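Long-range contacts in proteinase K (Serratia sp., PDB 2B6N), which probably hydrolyses internal peptide bonds as a calcium-binding, subtilisin-like serine endopeptidase of the peptidase S8 family, from a psychrotrophic bacterium: residues 34-39 with 123-128; 152-157 with 176-181; 58-63 with 95-100; 199-204 with 228-233. All coordinates share one frame; numbering follows the deposited sequence.

Interaction 1: residues 34-39 with 123-128; sequences TAFVID and GPAVAN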
loop_
_atom_site.group_PDB
_atom_site.type_symbol
_atom_site.label_atom_id
_atom_site.label_comp_id
_atom_site.label_asym_id
_atom_site.label_seq_id
_atom_site.Cartn_x
_atom_site.Cartn_y
_atom_site.Cartn_z
ATOM N N THR A 34 1.873 5.378 11.994
ATOM C CA THR A 34 2.457 4.047 11.872
ATOM C C THR A 34 1.777 3.298 10.730
ATOM O O THR A 34 0.553 3.266 10.630
ATOM C CB THR A 34 2.311 3.247 13.185
ATOM O OG1 THR A 34 2.961 3.964 14.235
ATOM C CG2 THR A 34 2.984 1.874 13.068
ATOM N N ALA A 35 2.592 2.724 9.855
ATOM C CA ALA A 35 2.096 1.960 8.729
ATOM C C ALA A 35 2.422 0.504 8.982
ATOM O O ALA A 35 3.590 0.134 9.092
ATOM C CB ALA A 35 2.758 2.430 7.430
ATOM N N PHE A 36 1.378 -0.305 9.070
ATOM C CA PHE A 36 1.492 -1.749 9.288
ATOM C C PHE A 36 1.515 -2.480 7.938
ATOM O O PHE A 36 0.588 -2.369 7.135
ATOM C CB PHE A 36 0.336 -2.218 10.172
ATOM C CG PHE A 36 0.410 -1.678 11.574
ATOM C CD1 PHE A 36 -0.230 -0.478 11.923
ATOM C CD2 PHE A 36 1.139 -2.357 12.545
ATOM C CE1 PHE A 36 -0.146 0.034 13.239
ATOM C CE2 PHE A 36 1.227 -1.862 13.862
ATOM C CZ PHE A 36 0.595 -0.670 14.208
ATOM N N VAL A 37 2.590 -3.216 7.681
ATOM C CA VAL A 37 2.762 -3.864 6.392
ATOM C C VAL A 37 2.470 -5.348 6.564
ATOM O O VAL A 37 3.285 -6.082 7.126
ATOM C CB VAL A 37 4.182 -3.625 5.839
ATOM C CG1 VAL A 37 4.341 -4.310 4.465
ATOM C CG2 VAL A 37 4.453 -2.116 5.736
ATOM N N ILE A 38 1.283 -5.763 6.137
ATOM C CA ILE A 38 0.838 -7.159 6.310
ATOM C C ILE A 38 1.236 -7.917 5.048
ATOM O O ILE A 38 0.629 -7.727 4.007
ATOM C CB ILE A 38 -0.706 -7.235 6.543
ATOM C CG1 ILE A 38 -1.111 -6.342 7.733
ATOM C CG2 ILE A 38 -1.147 -8.723 6.736
ATOM C CD1 ILE A 38 -2.638 -6.128 7.922
ATOM N N ASP A 39 2.282 -8.736 5.135
ATOM C CA ASP A 39 2.973 -9.165 3.925
ATOM C C ASP A 39 3.982 -10.265 4.281
ATOM O O ASP A 39 3.780 -11.025 5.254
ATOM C CB ASP A 39 3.675 -7.932 3.293
ATOM C CG ASP A 39 3.772 -8.006 1.784
ATOM O OD1 ASP A 39 4.488 -8.914 1.265
ATOM O OD2 ASP A 39 3.158 -7.128 1.111
ATOM N N GLY A 123 -2.373 5.229 18.089
ATOM C CA GLY A 123 -2.129 6.513 17.419
ATOM C C GLY A 123 -2.543 6.425 15.963
ATOM O O GLY A 123 -3.062 5.389 15.537
ATOM N N PRO A 124 -2.295 7.490 15.176
ATOM C CA PRO A 124 -2.703 7.440 13.756
ATOM C C PRO A 124 -2.030 6.246 13.063
ATOM O O PRO A 124 -0.805 6.074 13.174
ATOM C CB PRO A 124 -2.175 8.758 13.180
ATOM C CG PRO A 124 -1.937 9.658 14.395
ATOM C CD PRO A 124 -1.604 8.745 15.528
ATOM N N ALA A 125 -2.836 5.422 12.388
ATOM C CA ALA A 125 -2.350 4.154 11.849
ATOM C C ALA A 125 -2.954 3.855 10.488
ATOM O O ALA A 125 -4.122 4.119 10.257
ATOM C CB ALA A 125 -2.674 2.985 12.821
ATOM N N VAL A 126 -2.141 3.281 9.604
ATOM C CA VAL A 126 -2.619 2.756 8.330
ATOM C C VAL A 126 -2.077 1.332 8.202
ATOM O O VAL A 126 -0.985 1.034 8.689
ATOM C CB VAL A 126 -2.173 3.642 7.123
ATOM C CG1 VAL A 126 -0.661 3.670 6.955
ATOM C CG2 VAL A 126 -2.808 3.160 5.818
ATOM N N ALA A 127 -2.841 0.455 7.567
ATOM C CA ALA A 127 -2.373 -0.915 7.318
ATOM C C ALA A 127 -2.447 -1.157 5.821
ATOM O O ALA A 127 -3.416 -0.760 5.179
ATOM C CB ALA A 127 -3.212 -1.943 8.074
ATOM N N ASN A 128 -1.425 -1.817 5.277
ATOM C CA ASN A 128 -1.404 -2.168 3.860
ATOM C C ASN A 128 -1.466 -3.671 3.678
ATOM O O ASN A 128 -0.710 -4.401 4.332
ATOM C CB ASN A 128 -0.113 -1.654 3.213
ATOM C CG ASN A 128 -0.062 -1.926 1.721
ATOM O OD1 ASN A 128 0.494 -2.951 1.254
ATOM N ND2 ASN A 128 -0.682 -1.040 0.961
HETATM O O HOH W 1 0.900 5.625 15.296
#
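The central parallel sheet of the subtilase fold is joined here, where Thr34 to Val37 of strand 34-39 pair with Ala125 to Asn128 of strand 125-128. Five backbone hydrogen bonds bind the two segments. The shortest runs from Phe36 N to Val126 O (2.7 Å), and the same carbonyl oxygen takes a CA-H...O contact from Ala35 CA at 3.2 Å. At the opening end Pro124 O is gripped twice, by Thr34 N (3.0 Å) and by a water that also accepts from Thr34 OG1.

Thr34, Phe36, Ala125 and Ala127 share one face of the sheet. With CG anti to the carbonyl carbon (chi1 -67°), Phe36 swings its ring back toward the start of the pair; CE1 meets Ala125 CB in the ring plane at 3.9 Å, while Thr34 CG2 lies over one ring face. On the other side of the sheet, Ala35 CB rests on Val126 CG1 (3.7 Å), and Asn128 bonds through OD1 to Ser130.

The pairing closes with Ile38 N to Asn128 O (3.0 Å), one residue before Asp39, the predicted charge-relay aspartate, which bonds to His72 through OD1. The pairing thus holds the strand up to Ile38, while Asp39 bonds through its backbone to Val96.

Interaction 2: residues 152-157 with 176-181; sequences TFVVAA and ITVGST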
loop_
_atom_site.group_PDB
_atom_site.type_symbol
_atom_site.label_atom_id
_atom_site.label_comp_id
_atom_site.label_asym_id
_atom_site.label_seq_id
_atom_site.Cartn_x
_atom_site.Cartn_y
_atom_site.Cartn_z
ATOM N N THR A 152 -7.075 2.774 9.120
ATOM C CA THR A 152 -7.323 2.817 7.689
ATOM C C THR A 152 -6.637 1.613 7.044
ATOM O O THR A 152 -5.430 1.451 7.205
ATOM C CB THR A 152 -6.765 4.143 7.087
ATOM O OG1 THR A 152 -7.445 5.263 7.694
ATOM C CG2 THR A 152 -6.917 4.193 5.565
ATOM N N PHE A 153 -7.411 0.781 6.336
ATOM C CA PHE A 153 -6.857 -0.339 5.557
ATOM C C PHE A 153 -6.848 -0.068 4.060
ATOM O O PHE A 153 -7.856 0.347 3.473
ATOM C CB PHE A 153 -7.640 -1.633 5.823
ATOM C CG PHE A 153 -7.104 -2.422 6.956
ATOM C CD1 PHE A 153 -7.174 -1.939 8.250
ATOM C CD2 PHE A 153 -6.524 -3.654 6.725
ATOM C CE1 PHE A 153 -6.669 -2.668 9.297
ATOM C CE2 PHE A 153 -6.015 -4.401 7.777
ATOM C CZ PHE A 153 -6.084 -3.907 9.063
ATOM N N VAL A 154 -5.701 -0.350 3.448
ATOM C CA VAL A 154 -5.482 -0.123 2.022
ATOM C C VAL A 154 -5.013 -1.465 1.452
ATOM O O VAL A 154 -4.103 -2.081 2.005
ATOM C CB VAL A 154 -4.393 0.957 1.784
ATOM C CG1 VAL A 154 -4.219 1.203 0.267
ATOM C CG2 VAL A 154 -4.752 2.275 2.495
ATOM N N VAL A 155 -5.642 -1.914 0.370
ATOM C CA VAL A 155 -5.432 -3.271 -0.160
ATOM C C VAL A 155 -5.310 -3.293 -1.680
ATOM O O VAL A 155 -5.879 -2.434 -2.374
ATOM C CB VAL A 155 -6.542 -4.297 0.305
ATOM C CG1 VAL A 155 -6.818 -4.155 1.797
ATOM C CG2 VAL A 155 -7.862 -4.143 -0.494
ATOM N N ALA A 156 -4.568 -4.274 -2.192
ATOM C CA ALA A 156 -4.398 -4.438 -3.640
ATOM C C ALA A 156 -5.681 -4.990 -4.255
ATOM O O ALA A 156 -6.351 -5.859 -3.649
ATOM C CB ALA A 156 -3.218 -5.358 -3.932
ATOM N N ALA A 157 -6.034 -4.487 -5.439
ATOM C CA ALA A 157 -7.221 -4.984 -6.157
ATOM C C ALA A 157 -7.005 -6.405 -6.701
ATOM O O ALA A 157 -7.954 -7.176 -6.804
ATOM C CB ALA A 157 -7.610 -4.038 -7.291
ATOM N N ILE A 176 -9.878 0.259 1.394
ATOM C CA ILE A 176 -9.578 1.126 0.238
ATOM C C ILE A 176 -8.877 0.209 -0.760
ATOM O O ILE A 176 -7.770 -0.288 -0.492
ATOM C CB ILE A 176 -8.664 2.310 0.604
ATOM C CG1 ILE A 176 -9.364 3.241 1.602
ATOM C CG2 ILE A 176 -8.281 3.133 -0.649
ATOM C CD1 ILE A 176 -8.383 4.089 2.408
ATOM N N THR A 177 -9.529 -0.031 -1.891
ATOM C CA THR A 177 -9.056 -1.037 -2.869
ATOM C C THR A 177 -8.412 -0.335 -4.056
ATOM O O THR A 177 -9.016 0.554 -4.651
ATOM C CB THR A 177 -10.219 -1.978 -3.283
ATOM O OG1 THR A 177 -10.659 -2.687 -2.109
ATOM C CG2 THR A 177 -9.785 -3.001 -4.376
ATOM N N VAL A 178 -7.187 -0.747 -4.385
ATOM C CA VAL A 178 -6.312 0.048 -5.260
ATOM C C VAL A 178 -5.985 -0.710 -6.544
ATOM O O VAL A 178 -5.408 -1.801 -6.503
ATOM C CB VAL A 178 -5.001 0.445 -4.497
ATOM C CG1 VAL A 178 -4.119 1.366 -5.354
ATOM C CG2 VAL A 178 -5.336 1.105 -3.142
ATOM N N GLY A 179 -6.389 -0.139 -7.679
ATOM C CA GLY A 179 -5.973 -0.660 -8.981
ATOM C C GLY A 179 -4.629 -0.070 -9.397
ATOM O O GLY A 179 -4.150 0.891 -8.791
ATOM N N SER A 180 -4.031 -0.657 -10.436
ATOM C CA SER A 180 -2.666 -0.332 -10.876
ATOM C C SER A 180 -2.648 0.410 -12.214
ATOM O O SER A 180 -3.411 0.047 -13.127
ATOM C CB SER A 180 -1.865 -1.632 -11.020
ATOM O OG SER A 180 -0.579 -1.378 -11.549
ATOM N N THR A 181 -1.761 1.411 -12.347
ATOM C CA THR A 181 -1.542 2.096 -13.625
ATOM C C THR A 181 -0.096 2.021 -14.097
ATOM O O THR A 181 0.805 1.711 -13.313
ATOM C CB THR A 181 -1.899 3.597 -13.541
ATOM O OG1 THR A 181 -1.075 4.225 -12.543
ATOM C CG2 THR A 181 -3.390 3.794 -13.173
#
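Ile176 O is met by two groups of the adjacent strand: Val155 N bonds to it at 2.8 Å, and Val154 CA adds a CA-H...O contact at 3.4 Å. This is parallel beta pairing between strands 152-156 and 176-181 of the central subtilase sheet, and their short axes are turned by 32°, the twist of such sheets. Ile176 N returns a bond to Phe153 O, and Val178 N one to Val155 O.

The side chains sort by face. Val154 and Ile176 lie on the side covered by helices 223-240 and 246-256. Val154 has CG1 anti to its backbone N (chi1 -178°), which carries that methyl forward to Val178 CG2 at 3.6 Å; both valines also touch Val230 of helix 223-240. Behind them Ile176 CD1 presses on Thr152 CG2 at 3.5 Å, tighter than usual for two methyls. On the opposite face Val155 CG2 packs against Thr177 OG1 (3.5 Å), a hydroxyl whose hydrogen-bond partner is Ala170 O. Ala156 points away from this partner strand, and its side chain comes within about 4 Å of that of Ser224, the predicted charge-relay serine.

Where strand 152-156 gives way to loop, the regular pattern strains: Ala157 N reaches Val178 O at 3.0 Å from above the carbonyl plane, 39° out of it, and Ala157 CB lies only 3.2 Å from that oxygen.

Interaction 3: residues 58-63 with 95-100; sequences DFIDND and GVRVLN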
loop_
_atom_site.group_PDB
_atom_site.type_symbol
_atom_site.label_atom_id
_atom_site.label_comp_id
_atom_site.label_asym_id
_atom_site.label_seq_id
_atom_site.Cartn_x
_atom_site.Cartn_y
_atom_site.Cartn_z
ATOM N N ASP A 58 5.192 -12.252 13.650
ATOM C CA ASP A 58 5.363 -13.197 12.566
ATOM C C ASP A 58 4.404 -14.378 12.754
ATOM O O ASP A 58 4.639 -15.239 13.598
ATOM C CB ASP A 58 6.841 -13.628 12.499
ATOM C CG ASP A 58 7.133 -14.627 11.377
ATOM O OD1 ASP A 58 6.190 -15.229 10.820
ATOM O OD2 ASP A 58 8.327 -14.810 11.052
ATOM N N PHE A 59 3.319 -14.399 11.973
ATOM C CA PHE A 59 2.342 -15.490 12.005
ATOM C C PHE A 59 2.724 -16.718 11.177
ATOM O O PHE A 59 2.037 -17.740 11.226
ATOM C CB PHE A 59 0.932 -14.977 11.670
ATOM C CG PHE A 59 0.379 -14.056 12.725
ATOM C CD1 PHE A 59 0.428 -12.665 12.553
ATOM C CD2 PHE A 59 -0.130 -14.580 13.922
ATOM C CE1 PHE A 59 -0.062 -11.810 13.546
ATOM C CE2 PHE A 59 -0.612 -13.748 14.918
ATOM C CZ PHE A 59 -0.582 -12.349 14.735
ATOM N N ILE A 60 3.834 -16.649 10.450
ATOM C CA ILE A 60 4.368 -17.861 9.802
ATOM C C ILE A 60 5.168 -18.679 10.827
ATOM O O ILE A 60 4.898 -19.876 11.019
ATOM C CB ILE A 60 5.241 -17.507 8.584
ATOM C CG1 ILE A 60 4.412 -16.733 7.554
ATOM C CG2 ILE A 60 5.876 -18.780 7.963
ATOM C CD1 ILE A 60 3.252 -17.539 6.921
ATOM N N ASP A 61 6.123 -18.026 11.492
ATOM C CA ASP A 61 7.005 -18.699 12.470
ATOM C C ASP A 61 6.471 -18.703 13.900
ATOM O O ASP A 61 7.004 -19.407 14.768
ATOM C CB ASP A 61 8.412 -18.088 12.458
ATOM C CG ASP A 61 9.154 -18.342 11.156
ATOM O OD1 ASP A 61 8.783 -19.268 10.402
ATOM O OD2 ASP A 61 10.126 -17.607 10.898
ATOM N N ASN A 62 5.425 -17.922 14.136
ATOM C CA ASN A 62 4.860 -17.718 15.471
ATOM C C ASN A 62 5.854 -17.121 16.484
ATOM O O ASN A 62 6.129 -17.704 17.559
ATOM C CB ASN A 62 4.208 -19.007 16.000
ATOM C CG ASN A 62 3.354 -18.762 17.221
ATOM O OD1 ASN A 62 2.841 -17.657 17.419
ATOM N ND2 ASN A 62 3.196 -19.788 18.054
ATOM N N ASP A 63 6.406 -15.970 16.128
ATOM C CA ASP A 63 7.268 -15.228 17.041
ATOM C C ASP A 63 7.325 -13.758 16.613
ATOM O O ASP A 63 6.607 -13.353 15.690
ATOM C CB ASP A 63 8.669 -15.898 17.190
ATOM C CG ASP A 63 9.475 -15.924 15.897
ATOM O OD1 ASP A 63 9.368 -14.980 15.078
ATOM O OD2 ASP A 63 10.240 -16.894 15.703
ATOM N N GLY A 95 6.337 -4.410 10.498
ATOM C CA GLY A 95 6.117 -5.637 9.740
ATOM C C GLY A 95 5.198 -6.621 10.451
ATOM O O GLY A 95 5.403 -6.960 11.634
ATOM N N VAL A 96 4.166 -7.056 9.733
ATOM C CA VAL A 96 3.255 -8.104 10.209
ATOM C C VAL A 96 3.346 -9.218 9.180
ATOM O O VAL A 96 2.792 -9.108 8.092
ATOM C CB VAL A 96 1.810 -7.572 10.385
ATOM C CG1 VAL A 96 0.906 -8.648 10.986
ATOM C CG2 VAL A 96 1.835 -6.363 11.319
ATOM N N ARG A 97 4.102 -10.268 9.507
ATOM C CA ARG A 97 4.387 -11.317 8.523
ATOM C C ARG A 97 3.309 -12.400 8.500
ATOM O O ARG A 97 3.129 -13.172 9.475
ATOM C CB ARG A 97 5.804 -11.898 8.730
ATOM C CG ARG A 97 6.110 -13.084 7.811
ATOM C CD ARG A 97 7.570 -13.529 7.939
ATOM N NE ARG A 97 7.926 -14.554 6.955
ATOM C CZ ARG A 97 8.421 -15.765 7.236
ATOM N NH1 ARG A 97 8.648 -16.150 8.490
ATOM N NH2 ARG A 97 8.699 -16.597 6.240
ATOM N N VAL A 98 2.588 -12.458 7.377
ATOM C CA VAL A 98 1.515 -13.438 7.205
ATOM C C VAL A 98 1.731 -14.299 5.959
ATOM O O VAL A 98 0.923 -15.197 5.656
ATOM C CB VAL A 98 0.113 -12.792 7.176
ATOM C CG1 VAL A 98 -0.139 -12.002 8.455
ATOM C CG2 VAL A 98 -0.079 -11.889 5.938
ATOM N N LEU A 99 2.819 -14.013 5.246
ATOM C CA LEU A 99 3.130 -14.726 4.009
ATOM C C LEU A 99 4.516 -15.298 4.149
ATOM O O LEU A 99 5.396 -14.636 4.704
ATOM C CB LEU A 99 3.073 -13.775 2.796
ATOM C CG LEU A 99 1.739 -13.068 2.523
ATOM C CD1 LEU A 99 1.832 -12.248 1.237
ATOM C CD2 LEU A 99 0.606 -14.096 2.450
ATOM N N ASN A 100 4.696 -16.531 3.666
ATOM C CA ASN A 100 5.964 -17.259 3.848
ATOM C C ASN A 100 7.086 -16.858 2.849
ATOM O O ASN A 100 6.948 -15.884 2.084
ATOM C CB ASN A 100 5.704 -18.789 3.867
ATOM C CG ASN A 100 5.150 -19.317 2.559
ATOM O OD1 ASN A 100 5.414 -18.769 1.483
ATOM N ND2 ASN A 100 4.398 -20.408 2.637
HETATM O O HOH W 2 9.824 -18.953 7.636
#
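Asp58 and Arg97 run alongside one another at the edge of the sheet, where the loop after strand 53-58 turns across the end of strand 92-97. This buried pair is the tight part. The arginine, extended from CG to NE, sends NH1 to Asp58 OD2 at 2.9 Å, using the syn lone pair of that oxygen; the two planes stand 76° apart, and one N-H...O bond, rather than a paired one, joins them. Just behind, Phe59 N bonds to Arg97 O at 2.8 Å.

The outer side is looser. The edge of the Phe59 ring meets Val96 at 4.2 Å, Phe59 CE1 to Val96 CG1. Ile60 CB lies over one face of the guanidinium, toward its rim, 3.7 Å from Arg97 NH1. Exposed Asp61 forms a second salt bridge, whose hydrogen bond from Arg97 NH1 to Asp61 OD2 is weak (3.2 Å), and a water links Asp61 OD1 to Arg97 NH2.

Asp58 OD1 meanwhile accepts from Ile60 N (2.8 Å) and Asp61 N (2.9 Å), an Asx turn and Asx motif that shape the loop. With one oxygen held by two backbone N-H groups and the other by a guanidinium, the buried carboxylate is probably stabilised as the anion, and a single side chain couples the loop's fold to the strand.

Interaction 4: residues 199-204 with 228-233; sequences IYAPGS and PHVAGV. With SO4 (sulfate ion), chain D.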
loop_
_atom_site.group_PDB
_atom_site.type_symbol
_atom_site.label_atom_id
_atom_site.label_comp_id
_atom_site.label_asym_id
_atom_site.label_seq_id
_atom_site.Cartn_x
_atom_site.Cartn_y
_atom_site.Cartn_z
ATOM N N ILE A 199 -9.648 3.662 -6.018
ATOM C CA ILE A 199 -8.651 4.591 -6.579
ATOM C C ILE A 199 -7.634 3.771 -7.394
ATOM O O ILE A 199 -7.527 2.548 -7.218
ATOM C CB ILE A 199 -7.948 5.388 -5.431
ATOM C CG1 ILE A 199 -7.245 6.655 -5.936
ATOM C CG2 ILE A 199 -6.999 4.466 -4.615
ATOM C CD1 ILE A 199 -7.004 7.676 -4.835
ATOM N N TYR A 200 -6.928 4.452 -8.293
ATOM C CA TYR A 200 -5.838 3.873 -9.055
ATOM C C TYR A 200 -4.525 4.534 -8.596
ATOM O O TYR A 200 -4.508 5.703 -8.174
ATOM C CB TYR A 200 -6.037 4.153 -10.542
ATOM C CG TYR A 200 -6.819 3.106 -11.309
ATOM C CD1 TYR A 200 -8.140 3.345 -11.705
ATOM C CD2 TYR A 200 -6.228 1.894 -11.660
ATOM C CE1 TYR A 200 -8.870 2.379 -12.415
ATOM C CE2 TYR A 200 -6.941 0.929 -12.381
ATOM C CZ TYR A 200 -8.253 1.184 -12.762
ATOM O OH TYR A 200 -8.920 0.212 -13.484
ATOM N N ALA A 201 -3.431 3.784 -8.692
ATOM C CA ALA A 201 -2.101 4.283 -8.318
ATOM C C ALA A 201 -1.049 3.563 -9.177
ATOM O O ALA A 201 -1.320 2.468 -9.689
ATOM C CB ALA A 201 -1.841 4.041 -6.817
ATOM N N PRO A 202 0.141 4.178 -9.359
ATOM C CA PRO A 202 1.230 3.519 -10.105
ATOM C C PRO A 202 1.541 2.128 -9.596
ATOM O O PRO A 202 1.821 1.939 -8.397
ATOM C CB PRO A 202 2.423 4.442 -9.857
ATOM C CG PRO A 202 1.789 5.812 -9.796
ATOM C CD PRO A 202 0.538 5.532 -8.928
ATOM N N GLY A 203 1.524 1.159 -10.503
ATOM C CA GLY A 203 1.816 -0.223 -10.111
ATOM C C GLY A 203 2.675 -1.008 -11.078
ATOM O O GLY A 203 3.193 -2.052 -10.707
ATOM N N SER A 204 2.841 -0.517 -12.304
ATOM C CA SER A 204 3.732 -1.193 -13.268
ATOM C C SER A 204 5.178 -0.670 -13.152
ATOM O O SER A 204 5.399 0.546 -13.148
ATOM C CB SER A 204 3.217 -1.024 -14.705
ATOM O OG SER A 204 1.996 -1.732 -14.954
ATOM N N PRO A 228 0.711 0.278 -1.718
ATOM C CA PRO A 228 1.543 1.079 -0.813
ATOM C C PRO A 228 1.692 2.565 -1.193
ATOM O O PRO A 228 1.973 3.398 -0.315
ATOM C CB PRO A 228 2.911 0.376 -0.869
ATOM C CG PRO A 228 2.900 -0.365 -2.142
ATOM C CD PRO A 228 1.470 -0.867 -2.249
ATOM N N HIS A 229 1.533 2.909 -2.473
ATOM C CA HIS A 229 1.536 4.353 -2.804
ATOM C C HIS A 229 0.374 5.007 -2.049
ATOM O O HIS A 229 0.526 6.091 -1.454
ATOM C CB HIS A 229 1.392 4.607 -4.320
ATOM C CG HIS A 229 2.614 4.283 -5.130
ATOM N ND1 HIS A 229 2.896 3.008 -5.568
ATOM C CD2 HIS A 229 3.584 5.082 -5.643
ATOM C CE1 HIS A 229 4.010 3.027 -6.293
ATOM N NE2 HIS A 229 4.452 4.274 -6.342
ATOM N N VAL A 230 -0.793 4.352 -2.082
ATOM C CA VAL A 230 -2.000 4.870 -1.415
ATOM C C VAL A 230 -1.868 4.857 0.103
ATOM O O VAL A 230 -2.245 5.829 0.774
ATOM C CB VAL A 230 -3.289 4.126 -1.896
ATOM C CG1 VAL A 230 -4.567 4.691 -1.203
ATOM C CG2 VAL A 230 -3.430 4.256 -3.415
ATOM N N ALA A 231 -1.331 3.766 0.653
ATOM C CA ALA A 231 -1.045 3.693 2.086
ATOM C C ALA A 231 -0.109 4.820 2.535
ATOM O O ALA A 231 -0.321 5.436 3.590
ATOM C CB ALA A 231 -0.444 2.316 2.445
ATOM N N GLY A 232 0.905 5.107 1.713
ATOM C CA GLY A 232 1.851 6.180 1.996
ATOM C C GLY A 232 1.175 7.542 2.016
ATOM O O GLY A 232 1.463 8.356 2.874
ATOM N N VAL A 233 0.250 7.776 1.082
ATOM C CA VAL A 233 -0.497 9.045 1.044
ATOM C C VAL A 233 -1.464 9.159 2.222
ATOM O O VAL A 233 -1.591 10.225 2.819
ATOM C CB VAL A 233 -1.191 9.276 -0.326
ATOM C CG1 VAL A 233 -2.121 10.510 -0.306
ATOM C CG2 VAL A 233 -0.125 9.439 -1.442
HETATM S S SO4 D . 1.628 -3.494 -18.274
HETATM O O1 SO4 D . 2.511 -3.073 -19.367
HETATM O O2 SO4 D . 1.397 -4.938 -18.325
HETATM O O3 SO4 D . 0.328 -2.828 -18.434
HETATM O O4 SO4 D . 2.304 -3.191 -17.018
#
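Strand 199-202 and helix 228-233 run almost at right angles, 105° between their short axes, with a closest axial approach of 8.2 Å; the nearest pair of CA atoms belongs to Ala201 and His229. Two consecutive helix residues, His229 and Val230, meet Ile199, Ala201 and Pro202. Val230 CG2 touches Ile199 CG2 and Ala201 CB, each at 3.8 Å, while the Ile199 and Val230 side chains lie antiparallel, each running past the other. Ala201 CB also reaches His229 CB.

One step on, Pro202 CB sits over a face of the His229 imidazole, a CH-pi contact 4.2 Å from the ring centroid and 18° off the normal. Pro202 O lies 3.2 Å from His229 ND1, but the angle is too poor for a hydrogen bond; ND1 is bonded instead to Met225 O, one turn earlier in the helix, which helps to fix the rotation of the ring. Beyond the contact, a sulfate probably taken from the crystallisation liquor lies beside Ser204 and Ser189; its separation from Ser204 OG is so short that the detail is doubtful.

The contact sets helix 223-240, which carries the predicted nucleophile Ser224, across the outermost strand of the parallel sheet. Val178 of strand 176-181 touches Ile199, Ala201 and Val230, helix 8-13 packs on Pro202, and helix 72-81 meets Pro228 and His229.

In the fold
All four contacts reach one seven-stranded parallel sheet. Interactions 1 and 2 are buried pairings held chiefly by backbone bonds, and they adjoin: strand 125-129 of the first is the neighbour of strand 152-156 in the second. Interaction 4, equally buried, adds a helix laid over the sheet and relies on apolar and CH-pi contacts; its strand 199-202 pairs with strand 176-181 of interaction 2. Interaction 3 stands at the far edge, its centre about 24 Å from that of interaction 4, partly open to solvent, with a salt-bridge network added to a backbone bond. Three of them come near the predicted charge-relay residues: Asp39 belongs to interaction 1, Leu99 of interaction 3 approaches it, and Ala156 of interaction 2 approaches Ser224.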